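Local coordinates for protein pseudoalteromonas arctica PAMC 21717 (Pseudoalteromonas arctica, PDB 5YL7) that hydrolyses peptide bonds as a cold-active, calcium-binding serine protease of the subtilase family from a psychrophilic bacterium, at residues A[11-16]-A[284-289]; A[101-106]-A[275-280]. All coordinates share one frame; numbering follows the deposited sequence.

Contact 1. Residues A[11-16]-A[284-289]; sequences QWHYYE and APHVAG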
ATOM      1  N   GLN A  11     -17.295   0.751  -1.032  1.00  6.20           N
ATOM      2  CA  GLN A  11     -15.944   1.291  -1.223  1.00  6.26           C
ATOM      3  C   GLN A  11     -16.047   2.730  -1.711  1.00  5.56           C
ATOM      4  O   GLN A  11     -15.655   3.132  -2.761  1.00  6.09           O
ATOM      5  CB  GLN A  11     -15.166   0.406  -2.224  1.00  5.96           C
ATOM      6  CG  GLN A  11     -14.918  -0.978  -1.645  1.00  6.55           C
ATOM      7  CD  GLN A  11     -14.098  -1.850  -2.523  1.00  5.91           C
ATOM      8  OE1 GLN A  11     -14.502  -2.253  -3.627  1.00  6.34           O
ATOM      9  NE2 GLN A  11     -12.856  -2.137  -2.077  1.00  6.17           N
ATOM     10  N   TRP A  12     -16.543   3.570  -0.750  1.00  5.98           N
ATOM     11  CA  TRP A  12     -16.754   5.002  -1.009  1.00  6.03           C
ATOM     12  C   TRP A  12     -15.505   5.694  -1.539  1.00  5.15           C
ATOM     13  O   TRP A  12     -15.539   6.668  -2.290  1.00  6.50           O
ATOM     14  CB  TRP A  12     -17.235   5.714   0.279  1.00  6.17           C
ATOM     15  CG  TRP A  12     -16.333   5.541   1.458  1.00  5.75           C
ATOM     16  CD1 TRP A  12     -16.392   4.638   2.431  1.00  5.79           C
ATOM     17  CD2 TRP A  12     -15.147   6.340   1.730  1.00  5.78           C
ATOM     18  NE1 TRP A  12     -15.332   4.754   3.275  1.00  5.62           N
ATOM     19  CE2 TRP A  12     -14.544   5.794   2.857  1.00  5.86           C
ATOM     20  CE3 TRP A  12     -14.541   7.448   1.135  1.00  5.76           C
ATOM     21  CZ2 TRP A  12     -13.328   6.300   3.393  1.00  5.88           C
ATOM     22  CZ3 TRP A  12     -13.347   7.929   1.673  1.00  6.72           C
ATOM     23  CH2 TRP A  12     -12.777   7.374   2.786  1.00  6.15           C
ATOM     24  N   HIS A  13     -14.375   5.164  -1.033  1.00  4.86           N
ATOM     25  CA  HIS A  13     -13.064   5.682  -1.307  1.00  5.10           C
ATOM     26  C   HIS A  13     -12.638   5.582  -2.775  1.00  5.00           C
ATOM     27  O   HIS A  13     -11.696   6.203  -3.207  1.00  5.30           O
ATOM     28  CB  HIS A  13     -12.054   5.075  -0.352  1.00  5.03           C
ATOM     29  CG  HIS A  13     -12.247   3.626  -0.111  1.00  4.67           C
ATOM     30  ND1 HIS A  13     -11.590   2.665  -0.873  1.00  4.41           N
ATOM     31  CD2 HIS A  13     -13.080   2.937   0.755  1.00  5.08           C
ATOM     32  CE1 HIS A  13     -12.070   1.471  -0.454  1.00  4.26           C
ATOM     33  NE2 HIS A  13     -12.947   1.577   0.527  1.00  4.97           N
ATOM     34  N   TYR A  14     -13.350   4.805  -3.587  1.00  5.06           N
ATOM     35  CA  TYR A  14     -13.129   4.717  -5.002  1.00  5.42           C
ATOM     36  C   TYR A  14     -13.909   5.681  -5.850  1.00  6.43           C
ATOM     37  O   TYR A  14     -13.490   5.958  -6.962  1.00  7.49           O
ATOM     38  CB  TYR A  14     -13.426   3.303  -5.517  1.00  5.73           C
ATOM     39  CG  TYR A  14     -12.517   2.169  -4.990  1.00  5.71           C
ATOM     40  CD1 TYR A  14     -11.307   2.433  -4.346  1.00  5.55           C
ATOM     41  CD2 TYR A  14     -12.920   0.864  -5.172  1.00  6.02           C
ATOM     42  CE1 TYR A  14     -10.526   1.374  -3.929  1.00  5.60           C
ATOM     43  CE2 TYR A  14     -12.135  -0.167  -4.773  1.00  6.40           C
ATOM     44  CZ  TYR A  14     -10.921   0.075  -4.161  1.00  5.72           C
ATOM     45  OH  TYR A  14     -10.095  -0.983  -3.731  1.00  5.69           O
ATOM     46  N   TYR A  15     -15.030   6.176  -5.320  1.00  7.42           N
ATOM     47  CA  TYR A  15     -15.951   6.886  -6.241  1.00  8.19           C
ATOM     48  C   TYR A  15     -16.706   8.044  -5.624  1.00  8.93           C
ATOM     49  O   TYR A  15     -17.282   8.814  -6.460  1.00  9.69           O
ATOM     50  CB  TYR A  15     -17.018   5.899  -6.777  1.00  8.23           C
ATOM     51  CG  TYR A  15     -18.010   5.426  -5.777  1.00  8.72           C
ATOM     52  CD1 TYR A  15     -19.183   6.118  -5.563  1.00 10.10           C
ATOM     53  CD2 TYR A  15     -17.849   4.265  -5.034  1.00  8.75           C
ATOM     54  CE1 TYR A  15     -20.100   5.749  -4.704  1.00  9.80           C
ATOM     55  CE2 TYR A  15     -18.706   3.832  -4.100  1.00  8.53           C
ATOM     56  CZ  TYR A  15     -19.927   4.607  -3.885  1.00  9.42           C
ATOM     57  OH  TYR A  15     -20.817   4.274  -2.950  1.00 10.66           O
ATOM     58  N   GLU A  16     -16.831   8.218  -4.345  1.00  7.81           N
ATOM     59  CA  GLU A  16     -17.662   9.397  -3.834  1.00  6.94           C
ATOM     60  C   GLU A  16     -16.926  10.685  -4.127  1.00  8.53           C
ATOM     61  O   GLU A  16     -15.712  10.790  -4.175  1.00  8.58           O
ATOM     62  CB  GLU A  16     -17.885   9.269  -2.359  1.00  8.02           C
ATOM     63  CG  GLU A  16     -18.927   8.314  -2.014  1.00  8.81           C
ATOM     64  CD  GLU A  16     -19.367   8.342  -0.578  1.00  9.88           C
ATOM     65  OE1 GLU A  16     -18.721   8.939   0.291  1.00  8.72           O
ATOM     66  OE2 GLU A  16     -20.404   7.692  -0.250  1.00 11.94           O
ATOM     67  N   ALA A 284      -1.964   4.935   0.984  1.00  4.26           N
ATOM     68  CA  ALA A 284      -0.847   4.596   0.076  1.00  3.99           C
ATOM     69  C   ALA A 284      -1.211   3.651  -1.055  1.00  3.40           C
ATOM     70  O   ALA A 284      -0.873   3.988  -2.199  1.00  4.12           O
ATOM     71  CB  ALA A 284       0.369   4.121   0.883  1.00  4.75           C
ATOM     72  N   PRO A 285      -1.898   2.565  -0.812  1.00  4.14           N
ATOM     73  CA  PRO A 285      -2.175   1.605  -1.974  1.00  4.11           C
ATOM     74  C   PRO A 285      -3.149   2.213  -2.935  1.00  4.30           C
ATOM     75  O   PRO A 285      -3.147   1.771  -4.100  1.00  4.78           O
ATOM     76  CB  PRO A 285      -2.663   0.352  -1.288  1.00  4.43           C
ATOM     77  CG  PRO A 285      -3.134   0.847   0.073  1.00  4.52           C
ATOM     78  CD  PRO A 285      -2.145   1.847   0.466  1.00  4.12           C
ATOM     79  N   HIS A 286      -3.990   3.162  -2.557  1.00  3.88           N
ATOM     80  CA  HIS A 286      -4.754   3.907  -3.574  1.00  4.05           C
ATOM     81  C   HIS A 286      -3.817   4.576  -4.514  1.00  4.41           C
ATOM     82  O   HIS A 286      -4.007   4.571  -5.771  1.00  4.90           O
ATOM     83  CB  HIS A 286      -5.710   4.898  -2.929  1.00  4.56           C
ATOM     84  CG  HIS A 286      -6.941   4.316  -2.266  1.00  4.37           C
ATOM     85  ND1 HIS A 286      -6.994   3.910  -0.962  1.00  4.90           N
ATOM     86  CD2 HIS A 286      -8.205   4.088  -2.773  1.00  4.45           C
ATOM     87  CE1 HIS A 286      -8.234   3.474  -0.735  1.00  4.96           C
ATOM     88  NE2 HIS A 286      -8.992   3.587  -1.797  1.00  4.94           N
ATOM     89  N   VAL A 287      -2.799   5.259  -3.990  1.00  4.38           N
ATOM     90  CA  VAL A 287      -1.835   5.967  -4.812  1.00  4.18           C
ATOM     91  C   VAL A 287      -0.946   4.990  -5.620  1.00  4.19           C
ATOM     92  O   VAL A 287      -0.695   5.273  -6.807  1.00  4.84           O
ATOM     93  CB  VAL A 287      -1.009   6.922  -3.958  1.00  4.27           C
ATOM     94  CG1 VAL A 287       0.041   7.675  -4.766  1.00  4.08           C
ATOM     95  CG2 VAL A 287      -1.911   7.837  -3.215  1.00  4.77           C
ATOM     96  N   ALA A 288      -0.548   3.892  -5.033  1.00  4.20           N
ATOM     97  CA  ALA A 288       0.214   2.885  -5.763  1.00  3.88           C
ATOM     98  C   ALA A 288      -0.608   2.352  -6.892  1.00  4.40           C
ATOM     99  O   ALA A 288      -0.075   2.133  -7.965  1.00  5.04           O
ATOM    100  CB  ALA A 288       0.675   1.788  -4.812  1.00  4.64           C
ATOM    101  N   GLY A 289      -1.912   2.153  -6.643  1.00  4.51           N
ATOM    102  CA  GLY A 289      -2.744   1.687  -7.762  1.00  5.12           C
ATOM    103  C   GLY A 289      -2.822   2.712  -8.855  1.00  5.14           C
ATOM    104  O   GLY A 289      -2.767   2.352 -10.044  1.00  5.30           O
TER
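An aromatic cluster of His13, Tyr14 and His286 joins the short, weakly bonded helix 12-15 near the N-terminus to helix 280-297, the helix that in the subtilisin fold carries the nucleophilic serine near its start. His286 reaches out from its helix and brings NE2 against the rims of both other rings. It is hydrogen-bonded to His13, with ND1 of His13 and NE2 of His286 2.9 Å apart; the two imidazoles meet rim to rim, their planes nearly perpendicular (87°), and neither lies over the face of the other. CG of His13 sits between its backbone N and carbonyl carbon (chi1 42°), which carries the ring toward helix 280-297, and the second torsion (92°) turns its ND1 edge to His286. The Tyr14 ring comes with its edge: CE1 stands 3.4 Å from His286 NE2, and CE1 of His13 lies over one Tyr14 face near its rim. Beyond the cluster Tyr14 OH is bonded to Ala119 O, His13 NE2 to Leu259 N and His286 ND1 to Met282 O. With partners at both nitrogens of each imidazole, the rings are fixed in rotation. Leu259 N can only donate and Met282 O only accept, consistent with two neutral imidazoles sharing one proton.

Contact 2. Residues A[101-106]-A[275-280]; sequences GTHVAG and GYSQGT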
ATOM      1  N   GLY A 101      -1.114  -6.905   5.160  1.00  4.23           N
ATOM      2  CA  GLY A 101      -0.733  -7.020   3.799  1.00  4.65           C
ATOM      3  C   GLY A 101      -1.819  -7.556   2.844  1.00  4.36           C
ATOM      4  O   GLY A 101      -1.814  -7.227   1.664  1.00  4.83           O
ATOM      5  N   THR A 102      -2.762  -8.309   3.387  1.00  4.91           N
ATOM      6  CA  THR A 102      -3.892  -8.806   2.584  1.00  4.73           C
ATOM      7  C   THR A 102      -4.855  -7.676   2.275  1.00  4.26           C
ATOM      8  O   THR A 102      -5.327  -7.543   1.170  1.00  5.14           O
ATOM      9  CB  THR A 102      -4.599  -9.878   3.371  1.00  5.07           C
ATOM     10  OG1 THR A 102      -3.707 -11.027   3.572  1.00  5.75           O
ATOM     11  CG2 THR A 102      -5.853 -10.407   2.626  1.00  4.96           C
ATOM     12  N   HIS A 103      -5.042  -6.779   3.255  1.00  4.30           N
ATOM     13  CA  HIS A 103      -5.887  -5.608   3.085  1.00  4.64           C
ATOM     14  C   HIS A 103      -5.301  -4.667   2.062  1.00  4.22           C
ATOM     15  O   HIS A 103      -5.914  -4.239   1.072  1.00  4.47           O
ATOM     16  CB  HIS A 103      -6.160  -4.993   4.444  1.00  4.66           C
ATOM     17  CG  HIS A 103      -7.272  -4.008   4.498  1.00  4.77           C
ATOM     18  ND1 HIS A 103      -7.152  -2.730   4.033  1.00  5.18           N
ATOM     19  CD2 HIS A 103      -8.542  -4.174   4.923  1.00  5.40           C
ATOM     20  CE1 HIS A 103      -8.347  -2.140   4.171  1.00  5.41           C
ATOM     21  NE2 HIS A 103      -9.193  -2.989   4.737  1.00  5.37           N
ATOM     22  N   VAL A 104      -4.020  -4.337   2.252  1.00  4.22           N
ATOM     23  CA  VAL A 104      -3.299  -3.436   1.331  1.00  4.15           C
ATOM     24  C   VAL A 104      -3.242  -4.017  -0.055  1.00  3.83           C
ATOM     25  O   VAL A 104      -3.509  -3.286  -1.040  1.00  4.38           O
ATOM     26  CB  VAL A 104      -1.870  -3.166   1.917  1.00  4.19           C
ATOM     27  CG1 VAL A 104      -1.001  -2.448   0.917  1.00  4.26           C
ATOM     28  CG2 VAL A 104      -1.966  -2.352   3.174  1.00  4.69           C
ATOM     29  N   ALA A 105      -2.888  -5.282  -0.197  1.00  4.39           N
ATOM     30  CA  ALA A 105      -2.846  -5.851  -1.538  1.00  4.87           C
ATOM     31  C   ALA A 105      -4.203  -5.792  -2.258  1.00  5.00           C
ATOM     32  O   ALA A 105      -4.223  -5.629  -3.475  1.00  5.18           O
ATOM     33  CB  ALA A 105      -2.298  -7.274  -1.518  1.00  6.01           C
ATOM     34  N   GLY A 106      -5.283  -6.022  -1.491  1.00  4.59           N
ATOM     35  CA  GLY A 106      -6.605  -5.910  -2.104  1.00  4.81           C
ATOM     36  C   GLY A 106      -6.974  -4.530  -2.586  1.00  4.74           C
ATOM     37  O   GLY A 106      -7.636  -4.385  -3.620  1.00  5.31           O
ATOM     38  N   GLY A 275     -13.001  -6.473   5.370  1.00  6.41           N
ATOM     39  CA  GLY A 275     -12.983  -5.641   6.533  1.00  6.49           C
ATOM     40  C   GLY A 275     -12.582  -4.219   6.236  1.00  6.15           C
ATOM     41  O   GLY A 275     -11.935  -3.905   5.242  1.00  5.66           O
ATOM     42  N   TYR A 276     -13.119  -3.320   7.105  1.00  5.43           N
ATOM     43  CA  TYR A 276     -12.813  -1.903   7.036  1.00  5.97           C
ATOM     44  C   TYR A 276     -11.702  -1.553   7.973  1.00  5.70           C
ATOM     45  O   TYR A 276     -11.764  -1.844   9.140  1.00  6.82           O
ATOM     46  CB  TYR A 276     -14.055  -1.026   7.410  1.00  6.68           C
ATOM     47  CG  TYR A 276     -15.257  -1.171   6.578  1.00  6.46           C
ATOM     48  CD1 TYR A 276     -15.475  -0.432   5.414  1.00  6.47           C
ATOM     49  CD2 TYR A 276     -16.279  -2.035   6.983  1.00  8.42           C
ATOM     50  CE1 TYR A 276     -16.650  -0.566   4.667  1.00  8.03           C
ATOM     51  CE2 TYR A 276     -17.452  -2.152   6.228  1.00  8.87           C
ATOM     52  CZ  TYR A 276     -17.606  -1.423   5.146  1.00  8.24           C
ATOM     53  OH  TYR A 276     -18.770  -1.506   4.339  1.00 11.38           O
ATOM     54  N   SER A 277     -10.643  -0.912   7.423  1.00  6.38           N
ATOM     55  CA  SER A 277      -9.475  -0.522   8.192  1.00  6.36           C
ATOM     56  C   SER A 277      -9.206   0.941   7.948  1.00  6.35           C
ATOM     57  O   SER A 277      -9.807   1.559   7.071  1.00  7.95           O
ATOM     58  CB  SER A 277      -8.264  -1.337   7.818  1.00  8.75           C
ATOM     59  OG  SER A 277      -8.372  -2.698   8.319  1.00 13.16           O
ATOM     60  N   GLN A 278      -8.289   1.513   8.655  1.00  6.32           N
ATOM     61  CA  GLN A 278      -7.893   2.920   8.445  1.00  6.44           C
ATOM     62  C   GLN A 278      -6.404   3.127   8.617  1.00  5.21           C
ATOM     63  O   GLN A 278      -5.761   2.397   9.345  1.00  6.46           O
ATOM     64  CB  GLN A 278      -8.604   3.879   9.375  1.00  6.44           C
ATOM     65  CG  GLN A 278      -8.271   3.752  10.820  1.00  7.47           C
ATOM     66  CD  GLN A 278      -8.828   4.830  11.727  1.00  7.80           C
ATOM     67  OE1 GLN A 278      -9.507   5.725  11.298  1.00  7.46           O
ATOM     68  NE2 GLN A 278      -8.474   4.747  12.975  1.00 10.69           N
ATOM     69  N   GLY A 279      -5.919   4.189   7.938  1.00  4.78           N
ATOM     70  CA  GLY A 279      -4.537   4.610   8.140  1.00  5.06           C
ATOM     71  C   GLY A 279      -4.027   5.190   6.912  1.00  5.07           C
ATOM     72  O   GLY A 279      -4.515   5.066   5.780  1.00  5.63           O
ATOM     73  N   THR A 280      -2.849   5.857   7.052  1.00  5.61           N
ATOM     74  CA  THR A 280      -2.027   6.185   5.873  1.00  4.67           C
ATOM     75  C   THR A 280      -1.644   4.879   5.138  1.00  4.91           C
ATOM     76  O   THR A 280      -1.447   4.963   3.906  1.00  4.97           O
ATOM     77  CB  THR A 280      -0.830   7.054   6.168  1.00  4.82           C
ATOM     78  OG1 THR A 280       0.007   6.407   7.089  1.00  5.14           O
ATOM     79  CG2 THR A 280      -1.218   8.436   6.615  1.00  5.39           C
TER
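The imidazole of His103 meets the strand end 275-277 in two ways at once, by its edge on Gly275 and by one face on Ser277. At the edge, NE2 of His103 donates to Gly275 O at 2.9 Å. The acceptor stays close to the ring plane, yet the donor stands 42° out of the plane of the carbonyl, and the N-H...O angle of 137° makes the bond distinctly bent. Over the face, Ser277 CB lies 3.8 Å from the centroid of the His103 ring, a CH-pi contact displaced toward NE2 and CE1; Ser277 OG, beside CB, is 3.7 Å from His103 CD2. With CG anti to the backbone N (chi1 -165°), the His103 ring extends from helix 101-106 to the strand, whose axis runs almost perpendicular to that of the helix. The same NE2 has a second, weak hydrogen bond to Val258 O. Strand 272-277 pairs antiparallel with 258-263, where Tyr262 also touches His103, while Met282 of helix 280-297 packs on both His103 and Ser277. The imidazole thus sits where helix 100-109, this beta hairpin and the start of helix 280-297 come together, near the probable Ser281-His100-Asp41 catalytic triad.

Both contacts rest on histidines, and their second segments follow each other in the chain: strand 272-277 of contact 2 leads into helix 280-297 of contact 1. Contact 1 is wholly buried and aromatic, tying the N-terminal segment to that helix through imidazole and phenol rings. Contact 2 is only partly buried; it sets a single imidazole against backbone carbonyl and serine, with Ser277 partly exposed. Their centres lie about 11 Å apart, and they touch where Pro285 CB packs 3.7 Å from Val104 O, bringing helix 280-297 against helix 100-109. Met282 serves both, with its backbone O in contact 1 and its side chain in contact 2.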